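Local coordinates for protein putative N-acetylmuramoyl-L-alanine amidase,autolysin cwp6 (Peptoclostridium difficile, PDB 5J72) that probably hydrolyses the bond between N-acetylmuramic acid and L-alanine in peptidoglycan, through a zinc-binding amidase domain carried beside CWB2 cell-wall-anchoring modules, at residues G470-A475 / S611-L616; H530-N535 / C604-N609; G540-Y545 / G576-T581; E568-K573 / K623-Q628. All blocks are in the same frame, centred on the assembly; numbering follows the deposited sequence.

Interaction 1. Residues G470-A475 / S611-L616; sequences GLNGGA and SDMDKL
The carboxamide of Asn472 is the flat group that spans this contact; it crosses the Met613 side chain at about a right angle, its CG 4.1 Å from Met613 CB. The amide lies beside the end of helix 610-614, with Met613 O 3.7 Å from Asn472 CG. Next to it in the loop, Leu471 supplies the apolar half: its CD1 touches Met613 CG at 3.6 Å, the two side chains again crossing almost perpendicularly. Methionine suits this place because it can fold. Bends at chi2 (-69°) and chi3 (110°) turn SD and CE away from the loop, on the side where the buried Met613 meets Ile607, and leave CB and CG for the loop. The loop joins strands 468-469 and 475-476 of the amidase domain, just ahead of the zinc ligand Glu477. It reverses through a tight turn in which Gly474 N donates to Leu471 O (2.9 Å). Asn472 and Gly473 both have positive phi there, a shape that asparagine tolerates and glycine takes readily. Across from it the helix ends in two backbone bonds of i to i+3 spacing, Lys615 N to Asp612 O (3.0 Å) and Leu616 N to Met613 O (2.9 Å).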
loop_
_atom_site.group_PDB
_atom_site.type_symbol
_atom_site.label_atom_id
_atom_site.label_comp_id
_atom_site.label_asym_id
_atom_site.label_seq_id
_atom_site.Cartn_x
_atom_site.Cartn_y
_atom_site.Cartn_z
ATOM N N GLY A 470 31.707 -5.579 10.886
ATOM C CA GLY A 470 31.749 -4.176 10.524
ATOM C C GLY A 470 31.614 -3.978 9.028
ATOM O O GLY A 470 31.673 -2.837 8.573
ATOM N N LEU A 471 31.437 -5.075 8.233
ATOM C CA LEU A 471 31.281 -4.909 6.764
ATOM C C LEU A 471 29.881 -4.316 6.364
ATOM O O LEU A 471 28.891 -4.406 7.132
ATOM C CB LEU A 471 31.492 -6.254 6.049
ATOM C CG LEU A 471 32.717 -7.053 6.508
ATOM C CD1 LEU A 471 32.719 -8.452 5.860
ATOM C CD2 LEU A 471 34.011 -6.310 6.111
ATOM N N ASN A 472 29.805 -3.718 5.162
ATOM C CA ASN A 472 28.553 -3.154 4.633
ATOM C C ASN A 472 27.924 -2.178 5.592
ATOM O O ASN A 472 26.703 -2.150 5.746
ATOM C CB ASN A 472 27.516 -4.284 4.283
ATOM C CG ASN A 472 28.001 -5.231 3.182
ATOM O OD1 ASN A 472 27.259 -6.184 2.805
ATOM N ND2 ASN A 472 29.257 -5.097 2.647
ATOM N N GLY A 473 28.773 -1.327 6.244
ATOM C CA GLY A 473 28.262 -0.326 7.175
ATOM C C GLY A 473 27.767 -0.904 8.489
ATOM O O GLY A 473 27.002 -0.258 9.196
ATOM N N GLY A 474 28.227 -2.119 8.856
ATOM C CA GLY A 474 27.747 -2.743 10.087
ATOM C C GLY A 474 26.711 -3.775 9.671
ATOM O O GLY A 474 25.756 -3.481 8.931
ATOM N N ALA A 475 26.895 -4.980 10.134
ATOM C CA ALA A 475 26.005 -6.040 9.747
ATOM C C ALA A 475 25.702 -6.910 10.919
ATOM O O ALA A 475 26.592 -7.237 11.745
ATOM C CB ALA A 475 26.682 -6.886 8.632
ATOM N N SER A 611 34.866 -10.441 0.752
ATOM C CA SER A 611 34.546 -10.899 -0.603
ATOM C C SER A 611 33.035 -11.384 -0.703
ATOM O O SER A 611 32.338 -11.024 -1.650
ATOM C CB SER A 611 35.502 -12.014 -1.000
ATOM O OG SER A 611 35.156 -12.539 -2.274
ATOM N N ASP A 612 32.560 -12.174 0.295
ATOM C CA ASP A 612 31.175 -12.672 0.365
ATOM C C ASP A 612 30.214 -11.510 0.506
ATOM O O ASP A 612 29.269 -11.398 -0.265
ATOM C CB ASP A 612 31.002 -13.616 1.578
ATOM C CG ASP A 612 31.564 -15.005 1.398
ATOM O OD1 ASP A 612 31.419 -15.832 2.327
ATOM O OD2 ASP A 612 32.143 -15.278 0.325
ATOM N N MET A 613 30.459 -10.614 1.501
ATOM C CA MET A 613 29.573 -9.470 1.777
ATOM C C MET A 613 29.523 -8.449 0.653
ATOM O O MET A 613 28.516 -7.750 0.500
ATOM C CB MET A 613 30.000 -8.788 3.087
ATOM C CG MET A 613 29.745 -9.685 4.256
ATOM S SD MET A 613 27.922 -9.829 4.471
ATOM C CE MET A 613 27.704 -11.410 3.994
ATOM N N ASP A 614 30.614 -8.347 -0.150
ATOM C CA ASP A 614 30.597 -7.429 -1.300
ATOM C C ASP A 614 29.481 -7.898 -2.327
ATOM O O ASP A 614 28.935 -7.088 -3.084
ATOM C CB ASP A 614 31.990 -7.438 -2.000
ATOM C CG ASP A 614 33.018 -6.545 -1.312
ATOM O OD1 ASP A 614 32.624 -5.770 -0.396
ATOM O OD2 ASP A 614 34.213 -6.618 -1.682
ATOM N N LYS A 615 29.163 -9.200 -2.341
ATOM C CA LYS A 615 28.125 -9.695 -3.239
ATOM C C LYS A 615 26.716 -9.548 -2.588
ATOM O O LYS A 615 25.705 -9.895 -3.218
ATOM C CB LYS A 615 28.378 -11.167 -3.598
ATOM C CG LYS A 615 29.642 -11.373 -4.437
ATOM C CD LYS A 615 30.119 -12.797 -4.336
ATOM C CE LYS A 615 31.451 -12.972 -5.018
ATOM N NZ LYS A 615 32.567 -12.579 -4.106
ATOM N N LEU A 616 26.659 -9.045 -1.346
ATOM C CA LEU A 616 25.377 -8.849 -0.632
ATOM C C LEU A 616 25.268 -7.420 -0.039
ATOM O O LEU A 616 24.595 -7.210 0.975
ATOM C CB LEU A 616 25.280 -9.860 0.519
ATOM C CG LEU A 616 25.320 -11.293 0.087
ATOM C CD1 LEU A 616 25.700 -12.187 1.276
ATOM C CD2 LEU A 616 23.972 -11.644 -0.478
#

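Interaction 2. Residues H530-N535 / C604-N609; sequences HYNASN and CAFIDN. With ZN (zinc ion), chain I.
Three backbone hydrogen bonds join the end of strand 525-532 to the corner at 604-607, around one parallel bridge, Asn532 with Phe606. Cys604 N donates to His530 O (3.0 Å), Asn532 N to Ala605 O (2.8 Å) and Ile607 N to Asn532 O (2.8 Å), so Asn532 grips the neighbouring strand with both its backbone groups. With its CG in the crowded position between N and carbonyl carbon (chi1 54°), Asp608 turns its carboxylate back, and the syn lone pair of OD1 receives Ser534 N at 2.8 Å along an almost straight line (178°). OD2 of the same group lies in plane at the edge of the Phe606 ring.

Two aromatic contacts flank the backbone bonds. Asn532 and Phe606 lie side by side: Asn532 CB sits 3.3 Å from the centroid of the Phe606 ring, above its middle, and the amide stacks on the ring with planes 19° apart. Tyr531 offers a face to Cys604, whose CB is 3.9 Å from the ring centroid while SG approaches obliquely in a sulfur-aromatic contact; the small side chain lets CB lie against the ring with the polarisable sulfur beside it.

His530 ND1 meets zinc at 2.2 Å, and three waters, together with His460 and Glu477, make the ion six-coordinate. Water 1 lies 3.1 Å from Tyr531 O, and Glu477 also accepts from Tyr531 N. A metal-binding histidine near the C-terminal end of a parallel strand, bonded to strand 599-606, is as expected of the zinc site in an Amidase_3-family domain.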
loop_
_atom_site.group_PDB
_atom_site.type_symbol
_atom_site.label_atom_id
_atom_site.label_comp_id
_atom_site.label_asym_id
_atom_site.label_seq_id
_atom_site.Cartn_x
_atom_site.Cartn_y
_atom_site.Cartn_z
ATOM N N HIS A 530 20.680 -18.720 7.918
ATOM C CA HIS A 530 21.687 -18.136 8.797
ATOM C C HIS A 530 22.868 -17.557 8.009
ATOM O O HIS A 530 22.961 -17.764 6.797
ATOM C CB HIS A 530 22.212 -19.243 9.737
ATOM C CG HIS A 530 21.246 -19.594 10.835
ATOM N ND1 HIS A 530 21.459 -19.208 12.165
ATOM C CD2 HIS A 530 20.063 -20.272 10.786
ATOM C CE1 HIS A 530 20.403 -19.652 12.840
ATOM N NE2 HIS A 530 19.527 -20.297 12.073
ATOM N N TYR A 531 23.756 -16.796 8.687
ATOM C CA TYR A 531 24.977 -16.269 8.065
ATOM C C TYR A 531 26.160 -16.764 8.931
ATOM O O TYR A 531 26.023 -16.813 10.158
ATOM C CB TYR A 531 24.937 -14.744 7.973
ATOM C CG TYR A 531 24.162 -14.311 6.748
ATOM C CD1 TYR A 531 24.817 -13.951 5.575
ATOM C CD2 TYR A 531 22.768 -14.324 6.741
ATOM C CE1 TYR A 531 24.109 -13.634 4.421
ATOM C CE2 TYR A 531 22.050 -14.005 5.588
ATOM C CZ TYR A 531 22.723 -13.668 4.430
ATOM O OH TYR A 531 22.013 -13.360 3.287
ATOM N N ASN A 532 27.277 -17.189 8.304
ATOM C CA ASN A 532 28.443 -17.749 9.019
ATOM C C ASN A 532 29.380 -16.675 9.498
ATOM O O ASN A 532 29.215 -15.498 9.168
ATOM C CB ASN A 532 29.266 -18.661 8.111
ATOM C CG ASN A 532 29.264 -20.060 8.592
ATOM O OD1 ASN A 532 29.365 -20.281 9.798
ATOM N ND2 ASN A 532 29.103 -21.071 7.735
ATOM N N ALA A 533 30.387 -17.105 10.281
ATOM C CA ALA A 533 31.432 -16.211 10.835
ATOM C C ALA A 533 32.586 -17.092 11.341
ATOM O O ALA A 533 32.393 -18.269 11.570
ATOM C CB ALA A 533 30.880 -15.380 12.020
ATOM N N SER A 534 33.746 -16.519 11.493
ATOM C CA SER A 534 34.925 -17.163 12.049
ATOM C C SER A 534 35.782 -15.928 12.402
ATOM O O SER A 534 35.814 -15.503 13.544
ATOM C CB SER A 534 35.573 -18.112 11.034
ATOM O OG SER A 534 35.996 -17.496 9.826
ATOM N N ASN A 535 36.426 -15.350 11.400
ATOM C CA ASN A 535 37.210 -14.108 11.459
ATOM C C ASN A 535 37.118 -13.645 10.001
ATOM O O ASN A 535 36.200 -14.089 9.345
ATOM C CB ASN A 535 38.661 -14.307 11.962
ATOM C CG ASN A 535 39.143 -15.729 11.943
ATOM O OD1 ASN A 535 39.571 -16.227 10.890
ATOM N ND2 ASN A 535 39.098 -16.451 13.051
ATOM N N CYS A 604 24.201 -18.893 4.331
ATOM C CA CYS A 604 24.302 -18.199 3.040
ATOM C C CYS A 604 25.672 -17.747 2.618
ATOM O O CYS A 604 26.034 -17.850 1.450
ATOM C CB CYS A 604 23.369 -16.986 3.042
ATOM S SG CYS A 604 21.660 -17.419 3.454
ATOM N N ALA A 605 26.405 -17.166 3.577
ATOM C CA ALA A 605 27.706 -16.574 3.318
ATOM C C ALA A 605 28.312 -16.215 4.685
ATOM O O ALA A 605 27.614 -16.311 5.708
ATOM C CB ALA A 605 27.514 -15.301 2.510
ATOM N N PHE A 606 29.610 -15.837 4.706
ATOM C CA PHE A 606 30.281 -15.432 5.945
ATOM C C PHE A 606 30.040 -13.983 6.039
ATOM O O PHE A 606 30.500 -13.234 5.185
ATOM C CB PHE A 606 31.806 -15.737 5.913
ATOM C CG PHE A 606 32.082 -17.165 6.323
ATOM C CD1 PHE A 606 31.681 -18.224 5.521
ATOM C CD2 PHE A 606 32.663 -17.451 7.548
ATOM C CE1 PHE A 606 31.854 -19.534 5.935
ATOM C CE2 PHE A 606 32.831 -18.769 7.957
ATOM C CZ PHE A 606 32.423 -19.801 7.147
ATOM N N ILE A 607 29.302 -13.559 7.090
ATOM C CA ILE A 607 28.944 -12.140 7.266
ATOM C C ILE A 607 30.171 -11.262 7.651
ATOM O O ILE A 607 30.076 -10.032 7.577
ATOM C CB ILE A 607 27.802 -12.026 8.343
ATOM C CG1 ILE A 607 26.992 -10.736 8.089
ATOM C CG2 ILE A 607 28.380 -12.029 9.803
ATOM C CD1 ILE A 607 25.680 -10.763 8.865
ATOM N N ASP A 608 31.305 -11.903 8.020
ATOM C CA ASP A 608 32.570 -11.224 8.383
ATOM C C ASP A 608 33.598 -11.442 7.262
ATOM O O ASP A 608 34.784 -11.212 7.480
ATOM C CB ASP A 608 33.146 -11.769 9.726
ATOM C CG ASP A 608 33.324 -13.295 9.730
ATOM O OD1 ASP A 608 33.927 -13.827 10.694
ATOM O OD2 ASP A 608 32.853 -13.964 8.759
ATOM N N ASN A 609 33.176 -11.901 6.067
ATOM C CA ASN A 609 34.150 -12.035 4.960
ATOM C C ASN A 609 33.837 -10.960 3.896
ATOM O O ASN A 609 32.749 -10.957 3.324
ATOM C CB ASN A 609 34.130 -13.423 4.327
ATOM C CG ASN A 609 35.099 -13.487 3.166
ATOM O OD1 ASN A 609 34.717 -13.202 2.013
ATOM N ND2 ASN A 609 36.378 -13.813 3.395
HETATM ZN ZN ZN I . 23.289 -18.369 13.046
HETATM O O HOH W 1 24.976 -19.130 11.933
HETATM O O HOH W 2 23.454 -20.093 14.330
HETATM O O HOH W 3 25.153 -17.643 14.274
#

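Interaction 3. Residues G540-Y545 / G576-T581; sequences GVEIYY and GIKTRT
Lys578 leaves its strand with CB against the Tyr544 ring, 3.6 Å from Tyr544 CE2. From there the chain runs extended to CD, which lies 3.8 Å from Tyr544 OH; a bend at chi4 (69°) then turns the tip toward Glu542. CE passes 3.4 Å from Glu542 OE1 before NZ reaches that oxygen in a salt bridge at 2.9 Å, from above the carboxylate plane. NZ also donates to Arg575 O, and Arg575 shares OE1 through a salt bridge of its own. The other carboxylate oxygen, Glu542 OE2, accepts from Tyr544 OH (3.1 Å), holding the acid at both oxygens. These side chains stand on two parallel strands, 541-544 and 574-578, joined by helix 554-569 as a beta-alpha-beta unit at the border of the amidase sheet. Lys578 N donates to Ile543 O at 2.7 Å and Tyr545 N to Lys578 O at 3.0 Å, while Ile543 N to Gly576 O is weak. Thr579 has CG2 anti to its carbonyl carbon, which puts the methyl over a Tyr545 ring face, 3.6 Å from the centroid and offset toward the rim. Ile577 CD1 reaches Tyr545 CE1 obliquely, and water 5 links Tyr545 OH to Ile577 O.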
loop_
_atom_site.group_PDB
_atom_site.type_symbol
_atom_site.label_atom_id
_atom_site.label_comp_id
_atom_site.label_asym_id
_atom_site.label_seq_id
_atom_site.Cartn_x
_atom_site.Cartn_y
_atom_site.Cartn_z
ATOM N N GLY A 540 32.394 -18.356 1.864
ATOM C CA GLY A 540 31.668 -19.370 1.112
ATOM C C GLY A 540 30.314 -19.710 1.720
ATOM O O GLY A 540 29.897 -19.128 2.728
ATOM N N VAL A 541 29.637 -20.691 1.092
ATOM C CA VAL A 541 28.301 -21.146 1.468
ATOM C C VAL A 541 28.358 -22.640 1.808
ATOM O O VAL A 541 29.110 -23.408 1.175
ATOM C CB VAL A 541 27.326 -20.853 0.258
ATOM C CG1 VAL A 541 27.865 -21.455 -1.038
ATOM C CG2 VAL A 541 25.945 -21.461 0.507
ATOM N N GLU A 542 27.579 -23.061 2.818
ATOM C CA GLU A 542 27.464 -24.465 3.215
ATOM C C GLU A 542 26.080 -24.665 3.736
ATOM O O GLU A 542 25.472 -23.707 4.207
ATOM C CB GLU A 542 28.463 -24.831 4.320
ATOM C CG GLU A 542 28.363 -23.887 5.525
ATOM C CD GLU A 542 29.530 -24.131 6.524
ATOM O OE1 GLU A 542 30.628 -24.584 6.075
ATOM O OE2 GLU A 542 29.337 -23.895 7.734
ATOM N N ILE A 543 25.579 -25.863 3.652
ATOM C CA ILE A 543 24.258 -26.113 4.159
ATOM C C ILE A 543 24.348 -27.374 5.003
ATOM O O ILE A 543 24.968 -28.341 4.572
ATOM C CB ILE A 543 23.286 -26.293 2.949
ATOM C CG1 ILE A 543 23.324 -24.985 2.036
ATOM C CG2 ILE A 543 21.863 -26.618 3.465
ATOM C CD1 ILE A 543 22.381 -25.009 0.885
ATOM N N TYR A 544 23.716 -27.390 6.164
ATOM C CA TYR A 544 23.663 -28.573 7.004
ATOM C C TYR A 544 22.425 -29.325 6.751
ATOM O O TYR A 544 21.354 -28.701 6.589
ATOM C CB TYR A 544 23.675 -28.166 8.483
ATOM C CG TYR A 544 25.039 -27.679 8.870
ATOM C CD1 TYR A 544 25.370 -26.346 8.771
ATOM C CD2 TYR A 544 26.037 -28.579 9.265
ATOM C CE1 TYR A 544 26.651 -25.901 9.041
ATOM C CE2 TYR A 544 27.319 -28.145 9.531
ATOM C CZ TYR A 544 27.625 -26.805 9.415
ATOM O OH TYR A 544 28.898 -26.351 9.637
ATOM N N TYR A 545 22.484 -30.652 6.740
ATOM C CA TYR A 545 21.267 -31.411 6.537
ATOM C C TYR A 545 21.248 -32.567 7.581
ATOM O O TYR A 545 22.209 -32.661 8.323
ATOM C CB TYR A 545 21.157 -31.910 5.067
ATOM C CG TYR A 545 22.279 -32.854 4.676
ATOM C CD1 TYR A 545 23.555 -32.370 4.370
ATOM C CD2 TYR A 545 22.072 -34.227 4.634
ATOM C CE1 TYR A 545 24.596 -33.243 4.045
ATOM C CE2 TYR A 545 23.103 -35.103 4.296
ATOM C CZ TYR A 545 24.359 -34.607 4.007
ATOM O OH TYR A 545 25.355 -35.501 3.668
ATOM N N GLY A 576 30.201 -26.979 0.356
ATOM C CA GLY A 576 29.515 -28.259 0.339
ATOM C C GLY A 576 28.375 -28.353 1.321
ATOM O O GLY A 576 28.126 -27.403 2.049
ATOM N N ILE A 577 27.681 -29.502 1.317
ATOM C CA ILE A 577 26.598 -29.778 2.230
ATOM C C ILE A 577 27.272 -30.547 3.395
ATOM O O ILE A 577 28.205 -31.327 3.141
ATOM C CB ILE A 577 25.489 -30.539 1.506
ATOM C CG1 ILE A 577 25.984 -31.850 0.878
ATOM C CG2 ILE A 577 24.951 -29.637 0.381
ATOM C CD1 ILE A 577 24.829 -32.767 0.500
ATOM N N LYS A 578 26.844 -30.341 4.634
ATOM C CA LYS A 578 27.507 -30.954 5.779
ATOM C C LYS A 578 26.576 -31.543 6.807
ATOM O O LYS A 578 25.395 -31.175 6.870
ATOM C CB LYS A 578 28.278 -29.890 6.479
ATOM C CG LYS A 578 29.346 -29.235 5.694
ATOM C CD LYS A 578 30.012 -28.246 6.590
ATOM C CE LYS A 578 31.402 -27.907 6.142
ATOM N NZ LYS A 578 31.392 -27.140 4.886
ATOM N N THR A 579 27.064 -32.520 7.601
ATOM C CA THR A 579 26.270 -33.020 8.698
ATOM C C THR A 579 27.149 -32.767 9.933
ATOM O O THR A 579 28.361 -32.564 9.816
ATOM C CB THR A 579 25.841 -34.461 8.591
ATOM O OG1 THR A 579 26.996 -35.306 8.594
ATOM C CG2 THR A 579 25.042 -34.722 7.382
ATOM N N ARG A 580 26.533 -32.735 11.106
ATOM C CA ARG A 580 27.260 -32.492 12.337
ATOM C C ARG A 580 26.464 -33.163 13.446
ATOM O O ARG A 580 25.239 -33.049 13.506
ATOM C CB ARG A 580 27.448 -31.016 12.544
ATOM C CG ARG A 580 28.484 -30.744 13.600
ATOM C CD ARG A 580 28.347 -29.348 14.159
ATOM N NE ARG A 580 28.942 -29.287 15.495
ATOM C CZ ARG A 580 29.417 -28.175 16.035
ATOM N NH1 ARG A 580 29.376 -27.032 15.360
ATOM N NH2 ARG A 580 29.932 -28.193 17.260
ATOM N N THR A 581 27.169 -33.910 14.320
ATOM C CA THR A 581 26.465 -34.656 15.360
ATOM C C THR A 581 26.966 -34.374 16.767
ATOM O O THR A 581 28.038 -33.794 16.977
ATOM C CB THR A 581 26.629 -36.170 15.122
ATOM O OG1 THR A 581 28.046 -36.425 15.075
ATOM C CG2 THR A 581 25.962 -36.637 13.835
HETATM O O HOH W 4 23.603 -32.531 10.862
HETATM O O HOH W 5 28.114 -34.423 3.440
#

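Interaction 4. Residues E568-K573 / K623-Q628; sequences EKFNMK and KTMGTQ
Met625 leaves its helix with CG anti to the backbone N, then folds at chi2 (66°) and chi3 (71°), which carries its methyl over Phe570. Phe570 has CG beside its own backbone N, so its ring reaches out from the chain just past helix 554-569 and lies against helix 619-637. The result is a Met-aromatic contact in which the methyl leads: Met625 CE stands 3.8 Å from the centroid of the Phe570 ring, 8° off the normal, while SD comes in obliquely. The ring also touches the helix backbone, Phe570 CE2 lying 3.6 Å from Met625 CA. Thr624 adds its methyl, CG2 lying 3.9 Å from Phe570 CE2, whereas its hydroxyl is bonded to Glu620 O within the helix. Met572, extended beyond CG, touches tip to tip: its CE is 4.0 Å from Met625 CE. Two methionines and a phenylalanine thus form an apolar patch; the unbranched methionine chains can bend or extend to reach it.

At the outer margin the contact turns polar. Lys569 lies across Gln628 at about a right angle, and water 6 bridges the two segments, donating to Glu568 OE1 at 2.7 Å and accepting from Gln628 NE2 at 3.0 Å. Arg565 is the stronger partner of both, through a salt bridge to Glu568 and its carbonyl to Gln628. Met625 also rests on Cys604 of strand 599-606 and on Thr484 of helix 477-494, so the contact joins the end of helix 554-569 and its following loop to the C-terminal helix 619-637 in the alpha/beta domain of the Amidase_3 family.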
loop_
_atom_site.group_PDB
_atom_site.type_symbol
_atom_site.label_atom_id
_atom_site.label_comp_id
_atom_site.label_asym_id
_atom_site.label_seq_id
_atom_site.Cartn_x
_atom_site.Cartn_y
_atom_site.Cartn_z
ATOM N N GLU A 568 24.643 -20.530 -8.579
ATOM C CA GLU A 568 24.325 -20.054 -9.941
ATOM C C GLU A 568 24.381 -18.519 -10.007
ATOM O O GLU A 568 24.581 -17.996 -11.099
ATOM C CB GLU A 568 22.909 -20.583 -10.400
ATOM C CG GLU A 568 22.968 -22.087 -10.663
ATOM C CD GLU A 568 21.656 -22.707 -11.188
ATOM O OE1 GLU A 568 20.624 -22.004 -11.266
ATOM O OE2 GLU A 568 21.686 -23.942 -11.531
ATOM N N LYS A 569 24.239 -17.766 -8.867
ATOM C CA LYS A 569 24.246 -16.281 -8.915
ATOM C C LYS A 569 25.309 -15.672 -8.082
ATOM O O LYS A 569 25.484 -14.470 -8.114
ATOM C CB LYS A 569 22.935 -15.658 -8.371
ATOM C CG LYS A 569 21.704 -16.129 -9.070
ATOM C CD LYS A 569 21.515 -15.436 -10.391
ATOM C CE LYS A 569 21.026 -16.481 -11.353
ATOM N NZ LYS A 569 20.419 -15.883 -12.562
ATOM N N PHE A 570 25.997 -16.474 -7.311
ATOM C CA PHE A 570 27.006 -15.954 -6.418
ATOM C C PHE A 570 28.321 -16.721 -6.573
ATOM O O PHE A 570 28.326 -17.925 -6.293
ATOM C CB PHE A 570 26.495 -16.115 -4.941
ATOM C CG PHE A 570 25.346 -15.181 -4.638
ATOM C CD1 PHE A 570 25.576 -13.857 -4.307
ATOM C CD2 PHE A 570 24.043 -15.612 -4.728
ATOM C CE1 PHE A 570 24.514 -12.985 -4.081
ATOM C CE2 PHE A 570 22.977 -14.730 -4.498
ATOM C CZ PHE A 570 23.235 -13.425 -4.177
ATOM N N ASN A 571 29.420 -16.059 -6.971
ATOM C CA ASN A 571 30.678 -16.791 -7.106
ATOM C C ASN A 571 31.398 -16.839 -5.764
ATOM O O ASN A 571 32.381 -16.134 -5.574
ATOM C CB ASN A 571 31.627 -16.144 -8.160
ATOM C CG ASN A 571 32.728 -17.115 -8.603
ATOM N N MET A 572 30.898 -17.667 -4.837
ATOM C CA MET A 572 31.486 -17.847 -3.505
ATOM C C MET A 572 32.045 -19.242 -3.398
ATOM O O MET A 572 31.650 -20.119 -4.170
ATOM C CB MET A 572 30.422 -17.690 -2.406
ATOM C CG MET A 572 29.924 -16.282 -2.249
ATOM S SD MET A 572 28.608 -16.240 -0.993
ATOM C CE MET A 572 27.800 -14.572 -1.342
ATOM N N LYS A 573 32.936 -19.482 -2.456
ATOM C CA LYS A 573 33.466 -20.817 -2.334
ATOM C C LYS A 573 32.366 -21.819 -1.975
ATOM O O LYS A 573 31.510 -21.568 -1.108
ATOM C CB LYS A 573 34.579 -20.858 -1.280
ATOM C CG LYS A 573 35.120 -22.285 -1.050
ATOM C CD LYS A 573 36.408 -22.254 -0.219
ATOM C CE LYS A 573 36.240 -21.434 1.036
ATOM N NZ LYS A 573 37.518 -21.313 1.785
ATOM N N LYS A 623 18.058 -9.691 -1.813
ATOM C CA LYS A 623 16.830 -10.265 -2.339
ATOM C C LYS A 623 17.206 -11.436 -3.341
ATOM O O LYS A 623 16.551 -12.461 -3.350
ATOM C CB LYS A 623 16.020 -9.186 -3.046
ATOM C CG LYS A 623 14.747 -9.786 -3.620
ATOM C CD LYS A 623 13.855 -8.735 -4.285
ATOM C CE LYS A 623 12.430 -9.274 -4.334
ATOM N NZ LYS A 623 11.840 -9.465 -2.962
ATOM N N THR A 624 18.274 -11.284 -4.122
ATOM C CA THR A 624 18.668 -12.356 -5.062
ATOM C C THR A 624 19.071 -13.617 -4.275
ATOM O O THR A 624 18.720 -14.730 -4.647
ATOM C CB THR A 624 19.827 -11.874 -5.926
ATOM O OG1 THR A 624 19.301 -10.797 -6.703
ATOM C CG2 THR A 624 20.366 -12.980 -6.868
ATOM N N MET A 625 19.781 -13.426 -3.172
ATOM C CA MET A 625 20.152 -14.566 -2.326
ATOM C C MET A 625 18.907 -15.276 -1.872
ATOM O O MET A 625 18.838 -16.509 -1.966
ATOM C CB MET A 625 20.945 -14.070 -1.123
ATOM C CG MET A 625 21.222 -15.208 -0.109
ATOM S SD MET A 625 22.326 -16.526 -0.770
ATOM C CE MET A 625 23.969 -15.634 -0.837
ATOM N N GLY A 626 17.852 -14.528 -1.382
ATOM C CA GLY A 626 16.652 -15.223 -0.931
ATOM C C GLY A 626 15.926 -15.915 -2.085
ATOM O O GLY A 626 15.385 -17.014 -1.929
ATOM N N THR A 627 15.864 -15.236 -3.221
ATOM C CA THR A 627 15.190 -15.834 -4.369
ATOM C C THR A 627 15.864 -17.202 -4.768
ATOM O O THR A 627 15.148 -18.184 -4.998
ATOM C CB THR A 627 15.348 -14.901 -5.584
ATOM O OG1 THR A 627 14.686 -13.658 -5.232
ATOM C CG2 THR A 627 14.691 -15.572 -6.890
ATOM N N GLN A 628 17.196 -17.236 -4.850
ATOM C CA GLN A 628 17.888 -18.495 -5.218
ATOM C C GLN A 628 17.571 -19.589 -4.213
ATOM O O GLN A 628 17.345 -20.764 -4.570
ATOM C CB GLN A 628 19.394 -18.258 -5.300
ATOM C CG GLN A 628 19.829 -17.258 -6.380
ATOM C CD GLN A 628 19.207 -17.615 -7.730
ATOM O OE1 GLN A 628 18.318 -16.917 -8.241
ATOM N NE2 GLN A 628 19.616 -18.762 -8.326
HETATM O O HOH W 6 19.200 -19.692 -11.160
#

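In the fold
All four contacts lie in the C-terminal amidase domain. From the N terminus, the loop at 470-475 comes first, and interaction 1 closes a long excursion when 611-616 returns to it. Interaction 2, joining 530-535 to 604-609, is nested inside that loop, and interaction 3, between 540-545 and 576-581, is nested inside interaction 2. Interaction 4 crosses all three, since 568-573 lies within each loop and 623-628 beyond every closure. Asp612 of interaction 1 bonds to both Phe606 and Gly540, while Lys573 O receives Val541 N. Together they tie the border of the sheet, its zinc-bearing strand, the short helix 610-614 and the C-terminal helix into one unit.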